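Local coordinates for protein WYL1 (PDB 6OAW) that serves as a WYL-domain accessory protein that modulates the Type VI-D CRISPR-Cas system, at residues Ile221-Tyr226 with Asp255-Ser260; Arg227-Glu232 with Tyr238-Ser243. All blocks are in the same frame, centred on the assembly; numbering follows the deposited sequence.

Interaction 1: residues Ile221-Tyr226 with Asp255-Ser260; sequences IRLIPY and DSYRIS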
ATOM      1  N   ILE B 221     -26.314  14.634 -17.036  1.00 66.91           N
ATOM      2  CA  ILE B 221     -26.521  13.388 -17.831  1.00 64.55           C
ATOM      3  C   ILE B 221     -27.452  12.458 -17.049  1.00 64.84           C
ATOM      4  O   ILE B 221     -27.755  12.756 -15.872  1.00 65.08           O
ATOM      5  CB  ILE B 221     -25.178  12.719 -18.168  1.00 60.76           C
ATOM      6  CG1 ILE B 221     -24.447  12.204 -16.929  1.00 58.39           C
ATOM      7  CG2 ILE B 221     -24.304  13.669 -18.962  1.00 61.54           C
ATOM      8  CD1 ILE B 221     -23.234  11.343 -17.252  1.00 55.88           C
ATOM      9  N   ARG B 222     -27.895  11.384 -17.700  1.00 64.52           N
ATOM     10  CA  ARG B 222     -28.736  10.320 -17.101  1.00 64.49           C
ATOM     11  C   ARG B 222     -27.888   9.055 -16.991  1.00 61.88           C
ATOM     12  O   ARG B 222     -27.235   8.684 -17.988  1.00 61.53           O
ATOM     13  CB  ARG B 222     -30.003  10.129 -17.930  1.00 67.15           C
ATOM     14  CG  ARG B 222     -30.918  11.346 -17.911  1.00 70.92           C
ATOM     15  CD  ARG B 222     -32.234  11.092 -18.613  1.00 73.53           C
ATOM     16  NE  ARG B 222     -32.003  11.002 -20.043  1.00 74.04           N
ATOM     17  CZ  ARG B 222     -32.778  10.339 -20.900  1.00 76.53           C
ATOM     18  NH1 ARG B 222     -33.839   9.670 -20.480  1.00 77.81           N
ATOM     19  NH2 ARG B 222     -32.472  10.332 -22.185  1.00 77.04           N
ATOM     20  N   LEU B 223     -27.854   8.463 -15.792  1.00 60.64           N
ATOM     21  CA  LEU B 223     -27.106   7.218 -15.495  1.00 57.33           C
ATOM     22  C   LEU B 223     -28.083   6.132 -15.080  1.00 57.20           C
ATOM     23  O   LEU B 223     -28.988   6.423 -14.296  1.00 58.10           O
ATOM     24  CB  LEU B 223     -26.137   7.459 -14.344  1.00 56.39           C
ATOM     25  CG  LEU B 223     -25.096   8.547 -14.565  1.00 55.99           C
ATOM     26  CD1 LEU B 223     -24.270   8.715 -13.304  1.00 54.65           C
ATOM     27  CD2 LEU B 223     -24.205   8.218 -15.753  1.00 55.06           C
ATOM     28  N   ILE B 224     -27.845   4.913 -15.558  1.00 57.25           N
ATOM     29  CA  ILE B 224     -28.433   3.657 -15.016  1.00 58.23           C
ATOM     30  C   ILE B 224     -27.278   2.898 -14.376  1.00 56.25           C
ATOM     31  O   ILE B 224     -26.511   2.249 -15.082  1.00 56.06           O
ATOM     32  CB  ILE B 224     -29.148   2.838 -16.108  1.00 60.08           C
ATOM     33  CG1 ILE B 224     -30.145   3.685 -16.911  1.00 61.91           C
ATOM     34  CG2 ILE B 224     -29.825   1.628 -15.466  1.00 61.77           C
ATOM     35  CD1 ILE B 224     -30.719   2.989 -18.122  1.00 63.29           C
ATOM     36  N   PRO B 225     -27.057   3.039 -13.051  1.00 55.49           N
ATOM     37  CA  PRO B 225     -25.909   2.427 -12.389  1.00 53.06           C
ATOM     38  C   PRO B 225     -25.911   0.904 -12.536  1.00 52.13           C
ATOM     39  O   PRO B 225     -26.975   0.334 -12.526  1.00 54.09           O
ATOM     40  CB  PRO B 225     -26.097   2.782 -10.906  1.00 53.96           C
ATOM     41  CG  PRO B 225     -26.982   4.007 -10.933  1.00 55.91           C
ATOM     42  CD  PRO B 225     -27.909   3.781 -12.110  1.00 57.37           C
ATOM     43  N   TYR B 226     -24.738   0.290 -12.648  1.00 50.72           N
ATOM     44  CA  TYR B 226     -24.584  -1.186 -12.656  1.00 52.86           C
ATOM     45  C   TYR B 226     -23.770  -1.635 -11.434  1.00 52.97           C
ATOM     46  O   TYR B 226     -24.275  -2.372 -10.598  1.00 55.18           O
ATOM     47  CB  TYR B 226     -23.976  -1.666 -13.974  1.00 52.14           C
ATOM     48  CG  TYR B 226     -24.005  -3.164 -14.075  1.00 52.49           C
ATOM     49  CD1 TYR B 226     -25.118  -3.843 -14.540  1.00 55.10           C
ATOM     50  CD2 TYR B 226     -22.939  -3.899 -13.597  1.00 51.95           C
ATOM     51  CE1 TYR B 226     -25.154  -5.229 -14.563  1.00 56.96           C
ATOM     52  CE2 TYR B 226     -22.947  -5.282 -13.627  1.00 54.59           C
ATOM     53  CZ  TYR B 226     -24.064  -5.944 -14.099  1.00 56.45           C
ATOM     54  OH  TYR B 226     -24.036  -7.295 -14.135  1.00 59.74           O
ATOM     55  N   ASP B 255     -20.878   2.666 -20.022  1.00 48.15           N
ATOM     56  CA  ASP B 255     -19.703   3.536 -19.790  1.00 46.06           C
ATOM     57  C   ASP B 255     -19.173   3.307 -18.377  1.00 45.60           C
ATOM     58  O   ASP B 255     -19.815   2.548 -17.583  1.00 44.69           O
ATOM     59  CB  ASP B 255     -20.061   4.996 -20.060  1.00 46.23           C
ATOM     60  CG  ASP B 255     -18.940   5.790 -20.689  1.00 46.43           C
ATOM     61  OD1 ASP B 255     -17.761   5.520 -20.358  1.00 45.97           O
ATOM     62  OD2 ASP B 255     -19.250   6.670 -21.518  1.00 47.78           O
ATOM     63  N   SER B 256     -18.017   3.924 -18.108  1.00 45.40           N
ATOM     64  CA  SER B 256     -17.326   3.913 -16.801  1.00 45.32           C
ATOM     65  C   SER B 256     -16.913   5.335 -16.404  1.00 44.78           C
ATOM     66  O   SER B 256     -15.989   5.906 -17.069  1.00 49.54           O
ATOM     67  CB  SER B 256     -16.156   2.949 -16.884  1.00 47.17           C
ATOM     68  OG  SER B 256     -15.428   2.894 -15.661  1.00 46.64           O
ATOM     69  N   TYR B 257     -17.524   5.870 -15.334  1.00 42.46           N
ATOM     70  CA  TYR B 257     -17.259   7.208 -14.765  1.00 41.37           C
ATOM     71  C   TYR B 257     -16.456   7.094 -13.462  1.00 40.47           C
ATOM     72  O   TYR B 257     -16.908   6.405 -12.537  1.00 40.66           O
ATOM     73  CB  TYR B 257     -18.570   7.946 -14.478  1.00 41.88           C
ATOM     74  CG  TYR B 257     -19.325   8.369 -15.698  1.00 43.61           C
ATOM     75  CD1 TYR B 257     -20.146   7.485 -16.372  1.00 44.64           C
ATOM     76  CD2 TYR B 257     -19.141   9.633 -16.240  1.00 44.86           C
ATOM     77  CE1 TYR B 257     -20.833   7.871 -17.517  1.00 46.12           C
ATOM     78  CE2 TYR B 257     -19.808  10.032 -17.384  1.00 46.48           C
ATOM     79  CZ  TYR B 257     -20.653   9.147 -18.020  1.00 46.67           C
ATOM     80  OH  TYR B 257     -21.279   9.536 -19.151  1.00 50.46           O
ATOM     81  N   ARG B 258     -15.339   7.810 -13.355  1.00 40.96           N
ATOM     82  CA  ARG B 258     -14.658   8.036 -12.044  1.00 41.52           C
ATOM     83  C   ARG B 258     -15.702   8.575 -11.058  1.00 41.92           C
ATOM     84  O   ARG B 258     -16.382   9.569 -11.403  1.00 45.66           O
ATOM     85  CB  ARG B 258     -13.524   9.057 -12.201  1.00 42.30           C
ATOM     86  CG  ARG B 258     -12.315   8.540 -12.970  1.00 43.95           C
ATOM     87  CD  ARG B 258     -11.283   7.920 -12.052  1.00 45.13           C
ATOM     88  NE  ARG B 258     -10.971   8.941 -11.068  1.00 46.56           N
ATOM     89  CZ  ARG B 258      -9.976   9.804 -11.115  1.00 48.66           C
ATOM     90  NH1 ARG B 258      -9.868  10.711 -10.154  1.00 49.91           N
ATOM     91  NH2 ARG B 258      -9.060   9.728 -12.058  1.00 50.56           N
ATOM     92  N   ILE B 259     -15.861   7.972  -9.883  1.00 41.03           N
ATOM     93  CA  ILE B 259     -16.864   8.498  -8.919  1.00 42.41           C
ATOM     94  C   ILE B 259     -16.469   9.917  -8.496  1.00 42.45           C
ATOM     95  O   ILE B 259     -17.384  10.695  -8.120  1.00 42.02           O
ATOM     96  CB  ILE B 259     -17.104   7.579  -7.711  1.00 44.01           C
ATOM     97  CG1 ILE B 259     -15.938   7.589  -6.729  1.00 43.71           C
ATOM     98  CG2 ILE B 259     -17.489   6.174  -8.159  1.00 43.59           C
ATOM     99  CD1 ILE B 259     -16.216   6.769  -5.492  1.00 45.38           C
ATOM    100  N   SER B 260     -15.191  10.272  -8.590  1.00 42.12           N
ATOM    101  CA  SER B 260     -14.695  11.617  -8.217  1.00 43.73           C
ATOM    102  C   SER B 260     -15.133  12.683  -9.236  1.00 47.28           C
ATOM    103  O   SER B 260     -15.008  13.857  -8.899  1.00 48.14           O
ATOM    104  CB  SER B 260     -13.199  11.617  -8.003  1.00 43.66           C
ATOM    105  OG  SER B 260     -12.498  11.251  -9.186  1.00 43.74           O
TER
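Y257 meets I221 from the opposite direction and crosses L223 at a slant, in a buried contact between two strands that are not direct neighbours; the nearest CA atoms, those of L223 and D255, are 9.3 Å apart. From a CB directed at the other strand, with CG anti to the carbonyl carbon (chi1 -70°), the ring brings its CD1 and CE1 obliquely past the leucine, Y257 CE1 lying 3.8 Å from L223 CD2. Farther out, CE2 and CZ meet the isoleucine, with Y257 CZ 3.5 Å from I221 CD1. At the tip, Y257 OH stands 3.3 Å from I221 CD1, yet its polar needs are met elsewhere, by hydrogen bonds with E245 OE1 and S243 OG. Tyrosine suits the place because its carbon ring packs on apolar branches while the hydroxyl spans to these polar groups. Shortened to an alanine, this position would probably leave a gap beside both aliphatic side chains and deprive S243 and E245 of their shared hydroxyl partner. Around the contact, the Y257 ring makes an edge-to-face stack with Y214. Strand 237-243 runs between the two strands, giving C241 to the tyrosine, while strand 205-211 brings S211 against I221 and A209 against L223.

Interaction 2: residues Arg227-Glu232 with Tyr238-Ser243; sequences RIVSDE and YLVCLS
D231 OD2 is gripped by two donors: the backbone N of Y236, in the turn, and a water, 2.5 Å from D231 OD2, that donates a hydrogen bond to it. The same water lies in the ring plane of Y238, 2.7 Å from Y238 OH, and so links the carboxylate to the phenol across the contact. With CG set between the backbone N and the carbonyl carbon (chi1 56°), D231 keeps its OD2 at the ring edge, 4.0 Å from Y238 CE1, its carboxylate plane turned 72° from the ring. Its other oxygen, OD1, accepts from M235 N, so this short acidic side chain suits a turn rich in backbone N-H groups; tyrosine suits position 238 by carrying a hydroxyl out to the water. The turn closes a beta hairpin made by strands 219-230 and 237-243, part of an antiparallel sheet consistent with the small Sm-like barrel of WYL domains. V229 and Y238 form a hydrogen-bonded pair, and Y238 N to V229 O, at 2.7 Å, is nearly straight. R227 and V240 form the next such pair, with V240 N 2.8 Å from R227 O. Between them I228 and L239 are a non-hydrogen-bonded pair, where the CA-H of I228 also points at Y238 O. Beta-branched residues suit such extended backbone: on one face V229 CG2 meets V240 CG2 at 4.1 Å, and helix 287-298 sets L296 and L297 against V240. On the other face I228 CG1 packs 4.1 Å from L239 CD1, and L239 also touches P225.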
ATOM      1  N   ARG B 227     -22.524  -1.193 -11.323  1.00 53.05           N
ATOM      2  CA  ARG B 227     -21.673  -1.561 -10.162  1.00 52.42           C
ATOM      3  C   ARG B 227     -20.523  -0.567 -10.057  1.00 48.88           C
ATOM      4  O   ARG B 227     -20.041  -0.102 -11.116  1.00 48.80           O
ATOM      5  CB  ARG B 227     -21.158  -2.995 -10.304  1.00 53.93           C
ATOM      6  CG  ARG B 227     -20.553  -3.561  -9.022  1.00 56.58           C
ATOM      7  CD  ARG B 227     -19.807  -4.877  -9.249  1.00 59.55           C
ATOM      8  NE  ARG B 227     -20.701  -5.923  -9.735  1.00 65.20           N
ATOM      9  CZ  ARG B 227     -20.328  -6.998 -10.445  1.00 68.59           C
ATOM     10  NH1 ARG B 227     -19.059  -7.209 -10.762  1.00 69.63           N
ATOM     11  NH2 ARG B 227     -21.244  -7.858 -10.840  1.00 70.23           N
ATOM     12  N   ILE B 228     -20.126  -0.253  -8.832  1.00 48.39           N
ATOM     13  CA  ILE B 228     -18.896   0.533  -8.518  1.00 47.09           C
ATOM     14  C   ILE B 228     -17.735  -0.467  -8.448  1.00 46.66           C
ATOM     15  O   ILE B 228     -17.901  -1.501  -7.798  1.00 49.10           O
ATOM     16  CB  ILE B 228     -19.069   1.336  -7.216  1.00 46.08           C
ATOM     17  CG1 ILE B 228     -20.233   2.317  -7.316  1.00 47.56           C
ATOM     18  CG2 ILE B 228     -17.782   2.057  -6.839  1.00 44.73           C
ATOM     19  CD1 ILE B 228     -20.391   3.170  -6.067  1.00 48.55           C
ATOM     20  N   VAL B 229     -16.625  -0.204  -9.142  1.00 45.40           N
ATOM     21  CA  VAL B 229     -15.427  -1.089  -9.072  1.00 45.06           C
ATOM     22  C   VAL B 229     -14.207  -0.210  -8.886  1.00 43.52           C
ATOM     23  O   VAL B 229     -14.268   0.973  -9.230  1.00 44.04           O
ATOM     24  CB  VAL B 229     -15.257  -1.961 -10.326  1.00 46.50           C
ATOM     25  CG1 VAL B 229     -16.457  -2.864 -10.558  1.00 49.27           C
ATOM     26  CG2 VAL B 229     -14.951  -1.099 -11.546  1.00 45.98           C
ATOM     27  N   SER B 230     -13.146  -0.813  -8.373  1.00 42.99           N
ATOM     28  CA  SER B 230     -11.764  -0.280  -8.370  1.00 42.97           C
ATOM     29  C   SER B 230     -11.052  -0.839  -9.580  1.00 40.39           C
ATOM     30  O   SER B 230     -11.333  -2.001  -9.895  1.00 39.96           O
ATOM     31  CB  SER B 230     -11.012  -0.735  -7.156  1.00 45.02           C
ATOM     32  OG  SER B 230     -11.412   0.003  -6.032  1.00 51.50           O
ATOM     33  N   ASP B 231     -10.057  -0.132 -10.099  1.00 38.35           N
ATOM     34  CA  ASP B 231      -9.018  -0.778 -10.943  1.00 39.49           C
ATOM     35  C   ASP B 231      -8.236  -1.791 -10.102  1.00 39.27           C
ATOM     36  O   ASP B 231      -8.226  -1.676  -8.880  1.00 37.22           O
ATOM     37  CB  ASP B 231      -8.057   0.230 -11.577  1.00 39.68           C
ATOM     38  CG  ASP B 231      -7.372   1.138 -10.575  1.00 41.14           C
ATOM     39  OD1 ASP B 231      -6.394   0.665  -9.892  1.00 42.31           O
ATOM     40  OD2 ASP B 231      -7.822   2.304 -10.462  1.00 41.24           O
ATOM     41  N   GLU B 232      -7.496  -2.660 -10.764  1.00 41.90           N
ATOM     42  CA  GLU B 232      -6.760  -3.764 -10.110  1.00 44.83           C
ATOM     43  C   GLU B 232      -5.607  -3.202  -9.266  1.00 42.85           C
ATOM     44  O   GLU B 232      -5.076  -3.982  -8.512  1.00 44.22           O
ATOM     45  CB  GLU B 232      -6.165  -4.719 -11.145  1.00 49.23           C
ATOM     46  CG  GLU B 232      -7.179  -5.448 -11.986  1.00 53.53           C
ATOM     47  CD  GLU B 232      -6.535  -6.489 -12.889  1.00 58.06           C
ATOM     48  OE1 GLU B 232      -5.520  -6.148 -13.581  1.00 58.14           O
ATOM     49  OE2 GLU B 232      -6.997  -7.655 -12.828  1.00 64.06           O
ATOM     50  N   TYR B 238     -14.644   3.547 -10.055  1.00 38.93           N
ATOM     51  CA  TYR B 238     -15.452   3.830 -11.268  1.00 39.19           C
ATOM     52  C   TYR B 238     -16.885   3.348 -11.031  1.00 39.86           C
ATOM     53  O   TYR B 238     -17.090   2.250 -10.499  1.00 41.74           O
ATOM     54  CB  TYR B 238     -14.834   3.138 -12.484  1.00 38.39           C
ATOM     55  CG  TYR B 238     -13.449   3.596 -12.853  1.00 37.57           C
ATOM     56  CD1 TYR B 238     -12.353   3.069 -12.193  1.00 37.12           C
ATOM     57  CD2 TYR B 238     -13.227   4.575 -13.812  1.00 37.54           C
ATOM     58  CE1 TYR B 238     -11.066   3.474 -12.492  1.00 36.81           C
ATOM     59  CE2 TYR B 238     -11.936   4.973 -14.145  1.00 37.21           C
ATOM     60  CZ  TYR B 238     -10.848   4.437 -13.467  1.00 37.09           C
ATOM     61  OH  TYR B 238      -9.545   4.770 -13.720  1.00 36.02           O
ATOM     62  N   LEU B 239     -17.874   4.130 -11.449  1.00 41.36           N
ATOM     63  CA  LEU B 239     -19.255   3.630 -11.636  1.00 42.59           C
ATOM     64  C   LEU B 239     -19.365   3.062 -13.048  1.00 44.43           C
ATOM     65  O   LEU B 239     -19.337   3.849 -14.009  1.00 45.83           O
ATOM     66  CB  LEU B 239     -20.272   4.751 -11.438  1.00 42.99           C
ATOM     67  CG  LEU B 239     -21.706   4.342 -11.742  1.00 44.24           C
ATOM     68  CD1 LEU B 239     -22.125   3.147 -10.904  1.00 45.47           C
ATOM     69  CD2 LEU B 239     -22.657   5.500 -11.504  1.00 45.79           C
ATOM     70  N   VAL B 240     -19.448   1.743 -13.172  1.00 44.74           N
ATOM     71  CA  VAL B 240     -19.831   1.096 -14.453  1.00 45.63           C
ATOM     72  C   VAL B 240     -21.349   1.184 -14.565  1.00 47.33           C
ATOM     73  O   VAL B 240     -22.033   0.875 -13.600  1.00 48.20           O
ATOM     74  CB  VAL B 240     -19.308  -0.345 -14.571  1.00 45.92           C
ATOM     75  CG1 VAL B 240     -19.740  -0.968 -15.886  1.00 47.44           C
ATOM     76  CG2 VAL B 240     -17.796  -0.405 -14.447  1.00 44.38           C
ATOM     77  N   CYS B 241     -21.856   1.677 -15.687  1.00 50.01           N
ATOM     78  CA  CYS B 241     -23.289   2.049 -15.827  1.00 51.74           C
ATOM     79  C   CYS B 241     -23.690   2.117 -17.300  1.00 52.18           C
ATOM     80  O   CYS B 241     -22.814   1.972 -18.149  1.00 50.78           O
ATOM     81  CB  CYS B 241     -23.530   3.401 -15.176  1.00 51.61           C
ATOM     82  SG  CYS B 241     -22.561   4.716 -15.951  1.00 51.86           S
ATOM     83  N   LEU B 242     -24.966   2.377 -17.577  1.00 53.67           N
ATOM     84  CA  LEU B 242     -25.391   2.922 -18.894  1.00 55.35           C
ATOM     85  C   LEU B 242     -25.551   4.433 -18.736  1.00 54.96           C
ATOM     86  O   LEU B 242     -26.029   4.854 -17.662  1.00 54.70           O
ATOM     87  CB  LEU B 242     -26.693   2.282 -19.374  1.00 57.78           C
ATOM     88  CG  LEU B 242     -26.764   0.760 -19.271  1.00 58.63           C
ATOM     89  CD1 LEU B 242     -27.966   0.235 -20.036  1.00 61.62           C
ATOM     90  CD2 LEU B 242     -25.486   0.102 -19.778  1.00 57.66           C
ATOM     91  N   SER B 243     -25.126   5.195 -19.747  1.00 54.89           N
ATOM     92  CA  SER B 243     -25.201   6.675 -19.763  1.00 55.77           C
ATOM     93  C   SER B 243     -25.694   7.171 -21.127  1.00 58.02           C
ATOM     94  O   SER B 243     -25.471   6.470 -22.134  1.00 57.58           O
ATOM     95  CB  SER B 243     -23.885   7.249 -19.423  1.00 53.98           C
ATOM     96  OG  SER B 243     -23.871   8.647 -19.668  1.00 53.88           O
TER
HETATM   97  O   HOH W   1      -7.495   3.241 -12.760  1.00 44.57           O

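Strand 219-230 serves both contacts, its earlier part in interaction 1 and its end in interaction 2. Strand 237-243 pairs with it and also with strand 253-258; along the chain, interaction 2 is nested inside the loop that interaction 1 closes, and their centres are about 7 Å apart. The two meet directly through probable backbone hydrogen bonds, L239 N with Y257 O and I224 N with L242 O. The three residues that touch in interaction 1 are all buried; it has no hydrogen bond between its segments and relies on side chains spanning the middle strand. Interaction 2 is only partly buried: backbone pairing holds neighbouring strands, and one water bridges side chains near the turn, where E232 packs on N129 of the second subunit.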